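PDB 3OQQ: putative lipoprotein from Bacteroides ovatus, which is of unknown function but is probably an extracellular lipoprotein that binds calcium ions through acidic residues in its loops. Local coordinates for residues 136-141 against 145-150; 180-185 against 191-196; 336-339 against 343-346. All coordinates share one frame; numbering follows the deposited sequence.

The three contacts follow one another along the chain. Contact 1 lies in the loop between strands 122-131 and 150-161, at the surface, where two calcium ions bind. Contact 2 is buried and sets strand 173-184 against strand 190-198, which belong to different sheets. Contact 3 is the hairpin 333-339/343-346 at one edge of a six-stranded antiparallel sheet. Contacts 2 and 3 share that sheet, because strands 190-198 and 333-339 are neighbours in it. Their centres are about 10 Å apart. The centre of contact 1 is about 17 Å from that of contact 2 and about 13 Å from that of contact 3. Val-150 touches Leu-193 and Ile-337, so the calcium loop leads directly into the core.

Contact 1 (136-141 against 145-150); sequences PIQLDS and EDFNDV. With CA (calcium ion), chain B; CA (calcium ion), chain C.
One direct hydrogen bond joins Leu-139 to Glu-145 across this loop. The Leu-139 backbone N donates to Glu-145 OE2 at 2.9 Å. It meets the anti side of the carboxylate, 34° out of the plane. The glutamate chain is bent at its second torsion (chi2 -66°), which turns the carboxylate toward 136-141.

Aliphatic carbons of Leu-139 and Gln-138 pack against the carboxylate: Leu-139 CD1 lies 3.6 Å from Glu-145 OE1, and Gln-138 CG lies 3.8 Å from Glu-145 OE2. The Gln-138 amide is held by Thr-383 and Ser-382.

One water carries the contact to the metals. It donates to Glu-145 OE1 at 2.7 Å and accepts from Asp-146 N. The same water binds the calcium ion of chain C at 2.4 Å.

The metal bonds come from 145-150. Asp-146 OD1 bridges both ions, 2.5 Å from the calcium of chain C and 2.7 Å from that of chain B. Asp-149 OD1 bridges them too. The second oxygens are divided: Asp-146 OD2 binds the chain B ion and Asp-149 OD2 the chain C ion. Asn-148, Gly-186 and Glu-397 also serve the chain B site, and Glu-132 the chain C site.

Glu-145 is thus a second-shell residue. Its negative charge probably strengthens the bond from the calcium-polarised water. OE2 ties the same carboxylate to the Leu-139 backbone, so Glu-145 connects 136-141 to the metal-bound water.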
loop_
_atom_site.group_PDB
_atom_site.type_symbol
_atom_site.label_atom_id
_atom_site.label_comp_id
_atom_site.label_asym_id
_atom_site.label_seq_id
_atom_site.Cartn_x
_atom_site.Cartn_y
_atom_site.Cartn_z
ATOM N N PRO A 136 -5.427 21.229 -8.877
ATOM C CA PRO A 136 -6.264 20.874 -10.031
ATOM C C PRO A 136 -5.642 21.166 -11.406
ATOM O O PRO A 136 -6.362 21.099 -12.389
ATOM C CB PRO A 136 -7.523 21.720 -9.788
ATOM C CG PRO A 136 -6.995 22.957 -9.166
ATOM C CD PRO A 136 -5.868 22.509 -8.282
ATOM N N ILE A 137 -4.319 21.428 -11.487
ATOM C CA ILE A 137 -3.625 21.694 -12.749
ATOM C C ILE A 137 -2.941 20.415 -13.254
ATOM O O ILE A 137 -2.346 19.673 -12.459
ATOM C CB ILE A 137 -2.613 22.869 -12.611
ATOM C CG1 ILE A 137 -3.336 24.164 -12.172
ATOM C CG2 ILE A 137 -1.813 23.093 -13.943
ATOM C CD1 ILE A 137 -2.423 25.235 -11.668
ATOM N N GLN A 138 -3.020 20.179 -14.569
ATOM C CA GLN A 138 -2.427 19.020 -15.245
ATOM C C GLN A 138 -2.273 19.268 -16.731
ATOM O O GLN A 138 -3.090 19.977 -17.318
ATOM C CB GLN A 138 -3.307 17.784 -15.053
ATOM C CG GLN A 138 -2.514 16.480 -14.912
ATOM C CD GLN A 138 -3.386 15.310 -14.492
ATOM O OE1 GLN A 138 -4.592 15.281 -14.733
ATOM N NE2 GLN A 138 -2.779 14.279 -13.943
ATOM N N LEU A 139 -1.258 18.653 -17.359
ATOM C CA LEU A 139 -1.108 18.750 -18.809
ATOM C C LEU A 139 -2.296 18.045 -19.476
ATOM O O LEU A 139 -2.793 17.066 -18.911
ATOM C CB LEU A 139 0.228 18.093 -19.258
ATOM C CG LEU A 139 1.517 18.846 -18.935
ATOM C CD1 LEU A 139 2.719 17.905 -18.934
ATOM C CD2 LEU A 139 1.735 20.014 -19.900
ATOM N N ASP A 140 -2.751 18.515 -20.666
ATOM C CA ASP A 140 -3.829 17.829 -21.406
ATOM C C ASP A 140 -3.425 16.369 -21.586
ATOM O O ASP A 140 -4.197 15.475 -21.231
ATOM C CB ASP A 140 -4.135 18.502 -22.761
ATOM C CG ASP A 140 -5.003 19.743 -22.669
ATOM O OD1 ASP A 140 -5.959 19.748 -21.846
ATOM O OD2 ASP A 140 -4.758 20.698 -23.450
ATOM N N SER A 141 -2.161 16.129 -22.004
ATOM C CA SER A 141 -1.621 14.761 -22.057
ATOM C C SER A 141 -1.070 14.524 -20.664
ATOM O O SER A 141 0.115 14.759 -20.397
ATOM C CB SER A 141 -0.575 14.608 -23.159
ATOM O OG SER A 141 -1.128 14.958 -24.417
ATOM N N GLU A 145 3.247 14.128 -17.533
ATOM C CA GLU A 145 3.728 14.485 -16.187
ATOM C C GLU A 145 4.721 13.411 -15.780
ATOM O O GLU A 145 4.676 12.324 -16.364
ATOM C CB GLU A 145 2.558 14.574 -15.162
ATOM C CG GLU A 145 1.481 15.614 -15.469
ATOM C CD GLU A 145 1.836 17.088 -15.428
ATOM O OE1 GLU A 145 3.036 17.430 -15.345
ATOM O OE2 GLU A 145 0.899 17.911 -15.525
ATOM N N ASP A 146 5.619 13.686 -14.806
ATOM C CA ASP A 146 6.636 12.704 -14.433
ATOM C C ASP A 146 6.168 11.665 -13.370
ATOM O O ASP A 146 6.811 10.614 -13.233
ATOM C CB ASP A 146 7.971 13.381 -14.011
ATOM C CG ASP A 146 7.973 14.414 -12.884
ATOM O OD1 ASP A 146 6.919 14.607 -12.236
ATOM O OD2 ASP A 146 9.029 15.022 -12.650
ATOM N N PHE A 147 5.072 11.947 -12.642
ATOM C CA PHE A 147 4.490 11.064 -11.610
ATOM C C PHE A 147 5.516 10.620 -10.552
ATOM O O PHE A 147 5.457 9.484 -10.082
ATOM C CB PHE A 147 3.782 9.833 -12.219
ATOM C CG PHE A 147 2.367 10.162 -12.641
ATOM C CD1 PHE A 147 2.109 10.732 -13.893
ATOM C CD2 PHE A 147 1.298 9.954 -11.769
ATOM C CE1 PHE A 147 0.803 11.076 -14.268
ATOM C CE2 PHE A 147 -0.009 10.295 -12.143
ATOM C CZ PHE A 147 -0.246 10.862 -13.385
ATOM N N ASN A 148 6.416 11.518 -10.146
ATOM C CA ASN A 148 7.386 11.145 -9.105
ATOM C C ASN A 148 7.377 12.174 -7.973
ATOM O O ASN A 148 8.279 12.173 -7.142
ATOM C CB ASN A 148 8.790 10.989 -9.696
ATOM C CG ASN A 148 9.321 12.313 -10.177
ATOM O OD1 ASN A 148 8.694 13.345 -9.953
ATOM N ND2 ASN A 148 10.482 12.326 -10.801
ATOM N N ASP A 149 6.380 13.085 -7.972
ATOM C CA ASP A 149 6.279 14.185 -6.990
ATOM C C ASP A 149 6.273 13.673 -5.569
ATOM O O ASP A 149 6.894 14.297 -4.699
ATOM C CB ASP A 149 5.083 15.074 -7.299
ATOM C CG ASP A 149 5.202 15.624 -8.723
ATOM O OD1 ASP A 149 6.301 15.470 -9.342
ATOM O OD2 ASP A 149 4.208 16.171 -9.228
ATOM N N VAL A 150 5.619 12.518 -5.342
ATOM C CA VAL A 150 5.661 11.752 -4.102
ATOM C C VAL A 150 5.655 10.289 -4.525
ATOM O O VAL A 150 4.773 9.842 -5.267
ATOM C CB VAL A 150 4.603 12.041 -2.995
ATOM C CG1 VAL A 150 4.935 11.245 -1.725
ATOM C CG2 VAL A 150 4.512 13.532 -2.660
HETATM CA CA CA B . 8.550 15.697 -10.372
HETATM CA CA CA C . 5.130 16.263 -11.573
HETATM O O HOH W 1 5.201 16.643 -13.960
HETATM O O HOH W 2 6.990 17.680 -11.258
HETATM O O HOH W 3 4.342 18.471 -11.152
#

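Contact 2 (180-185 against 191-196); sequences LDVRAV and TVLGVV
Leu-193 reaches from strand 190-198 to Leu-180 and Val-182 on strand 173-184. Its CB points toward the other segment but stays short of contact. CG sits between the backbone N and the carbonyl carbon (chi1 67°). From there the two methyl groups reach different partners. CD1 lies 3.9 Å from Leu-180 CD1. It also touches Leu-180 CB at 4.1 Å, as the two leucine side chains run antiparallel, one alongside the other. CD2 goes to Val-182 and lies 3.8 Å from its CG2 methyl.

Val-195 adds a looser touch further along, with its CG1 4.5 Å from Leu-180 CD1. No hydrogen bond joins the segments. The axes of these short strand segments come no closer than 9.1 Å, with N-to-C directions 146° apart. Phe-152 touches both Leu-180 and Leu-193, while Leu-271 touches Val-182 and Leu-193. These neighbours continue the same apolar layer.

Each strand pairs through its backbone within its own sheet: Leu-180 bonds to Ala-301, and 191-196 borders strand 333-339. Two consecutive strands that meet through side chains and lie in different sheets form a beta arch. Here it turns through Gly-186, a calcium ligand, and its sides face each other across a beta-sandwich-like core.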
loop_
_atom_site.group_PDB
_atom_site.type_symbol
_atom_site.label_atom_id
_atom_site.label_comp_id
_atom_site.label_asym_id
_atom_site.label_seq_id
_atom_site.Cartn_x
_atom_site.Cartn_y
_atom_site.Cartn_z
ATOM N N LEU A 180 4.724 2.472 5.430
ATOM C CA LEU A 180 4.756 3.504 4.392
ATOM C C LEU A 180 6.194 3.959 4.299
ATOM O O LEU A 180 6.746 4.464 5.301
ATOM C CB LEU A 180 3.821 4.686 4.727
ATOM C CG LEU A 180 2.324 4.413 4.904
ATOM C CD1 LEU A 180 1.632 5.630 5.461
ATOM C CD2 LEU A 180 1.670 3.978 3.593
ATOM N N ASP A 181 6.839 3.685 3.152
ATOM C CA ASP A 181 8.262 3.992 2.948
ATOM C C ASP A 181 8.449 5.019 1.872
ATOM O O ASP A 181 8.065 4.755 0.737
ATOM C CB ASP A 181 9.046 2.707 2.577
ATOM C CG ASP A 181 8.967 1.630 3.631
ATOM O OD1 ASP A 181 8.725 1.975 4.828
ATOM O OD2 ASP A 181 9.095 0.446 3.272
ATOM N N VAL A 182 9.072 6.169 2.208
ATOM C CA VAL A 182 9.321 7.253 1.249
ATOM C C VAL A 182 10.459 6.869 0.307
ATOM O O VAL A 182 11.619 6.795 0.716
ATOM C CB VAL A 182 9.609 8.625 1.910
ATOM C CG1 VAL A 182 9.689 9.727 0.845
ATOM C CG2 VAL A 182 8.565 8.966 2.956
ATOM N N ARG A 183 10.141 6.724 -0.971
ATOM C CA ARG A 183 11.149 6.394 -1.950
ATOM C C ARG A 183 11.690 7.675 -2.600
ATOM O O ARG A 183 12.890 7.780 -2.803
ATOM C CB ARG A 183 10.564 5.375 -2.955
ATOM C CG ARG A 183 10.931 5.570 -4.381
ATOM C CD ARG A 183 11.459 4.327 -5.032
ATOM N NE ARG A 183 10.589 3.142 -5.059
ATOM C CZ ARG A 183 9.874 2.750 -6.113
ATOM N NH1 ARG A 183 9.831 3.502 -7.219
ATOM N NH2 ARG A 183 9.204 1.598 -6.077
ATOM N N ALA A 184 10.831 8.646 -2.916
ATOM C CA ALA A 184 11.275 9.888 -3.557
ATOM C C ALA A 184 10.256 10.998 -3.374
ATOM O O ALA A 184 9.062 10.715 -3.228
ATOM C CB ALA A 184 11.500 9.655 -5.062
ATOM N N VAL A 185 10.727 12.264 -3.508
ATOM C CA VAL A 185 9.885 13.459 -3.485
ATOM C C VAL A 185 10.358 14.348 -4.650
ATOM O O VAL A 185 11.297 15.121 -4.502
ATOM C CB VAL A 185 9.835 14.198 -2.118
ATOM C CG1 VAL A 185 8.837 15.353 -2.154
ATOM C CG2 VAL A 185 9.492 13.242 -0.975
ATOM N N THR A 191 4.388 17.976 1.174
ATOM C CA THR A 191 4.738 18.033 2.588
ATOM C C THR A 191 4.317 16.771 3.335
ATOM O O THR A 191 4.944 16.426 4.327
ATOM C CB THR A 191 4.078 19.263 3.240
ATOM O OG1 THR A 191 2.678 19.228 2.968
ATOM C CG2 THR A 191 4.665 20.597 2.741
ATOM N N VAL A 192 3.205 16.145 2.915
ATOM C CA VAL A 192 2.625 14.994 3.612
ATOM C C VAL A 192 2.228 13.898 2.629
ATOM O O VAL A 192 1.866 14.189 1.494
ATOM C CB VAL A 192 1.362 15.418 4.457
ATOM C CG1 VAL A 192 0.804 14.244 5.273
ATOM C CG2 VAL A 192 1.639 16.614 5.377
ATOM N N LEU A 193 2.302 12.633 3.086
ATOM C CA LEU A 193 1.746 11.450 2.442
ATOM C C LEU A 193 0.872 10.782 3.494
ATOM O O LEU A 193 1.087 10.971 4.691
ATOM C CB LEU A 193 2.766 10.494 1.826
ATOM C CG LEU A 193 3.734 9.718 2.716
ATOM C CD1 LEU A 193 3.136 8.419 3.186
ATOM C CD2 LEU A 193 4.974 9.383 1.941
ATOM N N GLY A 194 -0.125 10.045 3.067
ATOM C CA GLY A 194 -0.991 9.381 4.031
ATOM C C GLY A 194 -1.937 8.383 3.414
ATOM O O GLY A 194 -1.923 8.145 2.199
ATOM N N VAL A 195 -2.798 7.824 4.256
ATOM C CA VAL A 195 -3.777 6.849 3.807
ATOM C C VAL A 195 -4.960 6.908 4.745
ATOM O O VAL A 195 -4.815 7.163 5.930
ATOM C CB VAL A 195 -3.184 5.383 3.696
ATOM C CG1 VAL A 195 -2.733 4.826 5.051
ATOM C CG2 VAL A 195 -4.160 4.415 3.009
ATOM N N VAL A 196 -6.123 6.714 4.187
ATOM C CA VAL A 196 -7.349 6.511 4.920
ATOM C C VAL A 196 -7.609 5.013 4.818
ATOM O O VAL A 196 -7.683 4.490 3.702
ATOM C CB VAL A 196 -8.557 7.320 4.381
ATOM C CG1 VAL A 196 -9.821 6.933 5.137
ATOM C CG2 VAL A 196 -8.315 8.830 4.426
#

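Contact 3 (336-339 against 343-346); sequences FIKV and KEIH. With PGE (triethylene glycol), chain G.
Lys-338 NZ is gripped by four oxygens of a triethylene glycol. The closest bond runs from Lys-338 NZ to glycol O2, at 2.8 Å. O3 is a second partner, and the bonds to O1 and O4 are weak. Across the hairpin, glycol O1 donates to Glu-344 OE1 at 2.7 Å. The glycol probably came from the crystallisation liquor. The charged ends do not meet directly: Lys-338 NZ is 5.1 Å from Glu-344 OE1, though the two CG atoms pack together. Thr-353 is a second partner of OE1.

The other oxygen of Glu-344 serves His-346. His-346 NE2 donates to Glu-344 OE2, modelled at a rather short 2.5 Å, with the oxygen close to the ring plane. The glutamate CG is anti to the backbone N (chi1 -157°) and the chain runs extended, which carries the carboxylate to the imidazole edge. Phe-336 CB stands over the centre of the His-346 ring, 3.4 Å from its centroid, as a CH-pi contact. The rings are roughly parallel, at 27°, but strongly offset, so CB rather than the phenyl covers the imidazole. Phe-336 CD2 also touches Glu-344 CG.

The backbones pair as antiparallel strands. Ile-345 N donates to Ile-337 O at 2.8 Å, nearly straight at 172°. Ile-337 N returns a bond to Ile-345 O, and Val-339 N reaches Lys-343 O. On the opposite sheet face, Val-339 CG1 meets Ile-345 CD1 at 4.1 Å. Phe-131 touches Ile-337 and Ile-345 there.

His-346 ND1 is bonded to Asn-334 OD1, so the ring's rotation is fixed. Both ring nitrogens face oxygens as modelled, consistent with a doubly protonated ring. The buried Glu-344 carboxylate may favour that positive charge.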
loop_
_atom_site.group_PDB
_atom_site.type_symbol
_atom_site.label_atom_id
_atom_site.label_comp_id
_atom_site.label_asym_id
_atom_site.label_seq_id
_atom_site.Cartn_x
_atom_site.Cartn_y
_atom_site.Cartn_z
ATOM N N PHE A 336 -3.182 9.255 -0.235
ATOM C CA PHE A 336 -3.214 10.683 -0.560
ATOM C C PHE A 336 -1.905 11.346 -0.201
ATOM O O PHE A 336 -1.098 10.789 0.553
ATOM C CB PHE A 336 -4.387 11.421 0.178
ATOM C CG PHE A 336 -4.342 11.473 1.696
ATOM C CD1 PHE A 336 -4.925 10.466 2.461
ATOM C CD2 PHE A 336 -3.752 12.546 2.357
ATOM C CE1 PHE A 336 -4.906 10.522 3.856
ATOM C CE2 PHE A 336 -3.737 12.606 3.754
ATOM C CZ PHE A 336 -4.295 11.584 4.496
ATOM N N ILE A 337 -1.736 12.572 -0.712
ATOM C CA ILE A 337 -0.644 13.452 -0.378
ATOM C C ILE A 337 -1.196 14.847 -0.041
ATOM O O ILE A 337 -2.324 15.193 -0.427
ATOM C CB ILE A 337 0.470 13.533 -1.448
ATOM C CG1 ILE A 337 -0.053 14.102 -2.822
ATOM C CG2 ILE A 337 1.194 12.178 -1.568
ATOM C CD1 ILE A 337 0.927 14.793 -3.607
ATOM N N LYS A 338 -0.397 15.626 0.707
ATOM C CA LYS A 338 -0.663 17.035 0.951
ATOM C C LYS A 338 0.517 17.849 0.463
ATOM O O LYS A 338 1.667 17.390 0.477
ATOM C CB LYS A 338 -0.964 17.374 2.413
ATOM C CG LYS A 338 -2.253 16.816 2.949
ATOM C CD LYS A 338 -2.740 17.728 4.067
ATOM C CE LYS A 338 -2.989 16.981 5.325
ATOM N NZ LYS A 338 -3.558 17.880 6.367
ATOM N N VAL A 339 0.210 19.040 -0.031
ATOM C CA VAL A 339 1.217 19.978 -0.506
ATOM C C VAL A 339 1.127 21.212 0.367
ATOM O O VAL A 339 0.088 21.436 1.015
ATOM C CB VAL A 339 1.080 20.290 -2.022
ATOM C CG1 VAL A 339 1.124 19.001 -2.854
ATOM C CG2 VAL A 339 -0.181 21.088 -2.318
ATOM N N LYS A 343 -3.484 21.652 0.705
ATOM C CA LYS A 343 -4.211 21.042 -0.397
ATOM C C LYS A 343 -3.952 19.512 -0.373
ATOM O O LYS A 343 -2.807 19.077 -0.282
ATOM C CB LYS A 343 -3.742 21.665 -1.705
ATOM C CG LYS A 343 -4.730 21.626 -2.839
ATOM C CD LYS A 343 -4.004 21.749 -4.162
ATOM C CE LYS A 343 -3.439 23.119 -4.441
ATOM N NZ LYS A 343 -2.464 23.072 -5.552
ATOM N N GLU A 344 -5.021 18.722 -0.410
ATOM C CA GLU A 344 -5.015 17.268 -0.315
ATOM C C GLU A 344 -5.361 16.659 -1.665
ATOM O O GLU A 344 -6.371 17.031 -2.272
ATOM C CB GLU A 344 -6.047 16.878 0.761
ATOM C CG GLU A 344 -5.885 15.529 1.422
ATOM C CD GLU A 344 -7.094 15.204 2.276
ATOM O OE1 GLU A 344 -7.142 15.645 3.444
ATOM O OE2 GLU A 344 -8.042 14.590 1.741
ATOM N N ILE A 345 -4.501 15.742 -2.155
ATOM C CA ILE A 345 -4.680 15.090 -3.455
ATOM C C ILE A 345 -4.856 13.585 -3.244
ATOM O O ILE A 345 -4.100 12.986 -2.513
ATOM C CB ILE A 345 -3.482 15.424 -4.409
ATOM C CG1 ILE A 345 -3.235 16.953 -4.465
ATOM C CG2 ILE A 345 -3.669 14.829 -5.837
ATOM C CD1 ILE A 345 -1.883 17.409 -5.073
ATOM N N HIS A 346 -5.871 12.991 -3.870
ATOM C CA HIS A 346 -6.113 11.549 -3.843
ATOM C C HIS A 346 -6.056 11.038 -5.291
ATOM O O HIS A 346 -6.036 11.845 -6.225
ATOM C CB HIS A 346 -7.485 11.247 -3.198
ATOM C CG HIS A 346 -7.571 11.606 -1.743
ATOM N ND1 HIS A 346 -7.687 10.638 -0.783
ATOM C CD2 HIS A 346 -7.573 12.819 -1.141
ATOM C CE1 HIS A 346 -7.765 11.279 0.373
ATOM N NE2 HIS A 346 -7.686 12.593 0.208
HETATM C C1 PGE G . -6.901 16.966 6.457
HETATM O O1 PGE G . -6.511 17.618 5.211
HETATM C C2 PGE G . -6.226 15.644 6.721
HETATM O O2 PGE G . -5.118 15.871 7.538
HETATM C C3 PGE G . -4.825 14.910 8.540
HETATM C C4 PGE G . -3.662 15.405 9.392
HETATM O O4 PGE G . -0.725 18.575 7.777
HETATM C C6 PGE G . -0.657 17.157 8.183
HETATM C C5 PGE G . -1.663 16.737 9.143
HETATM O O3 PGE G . -2.587 15.822 8.534
#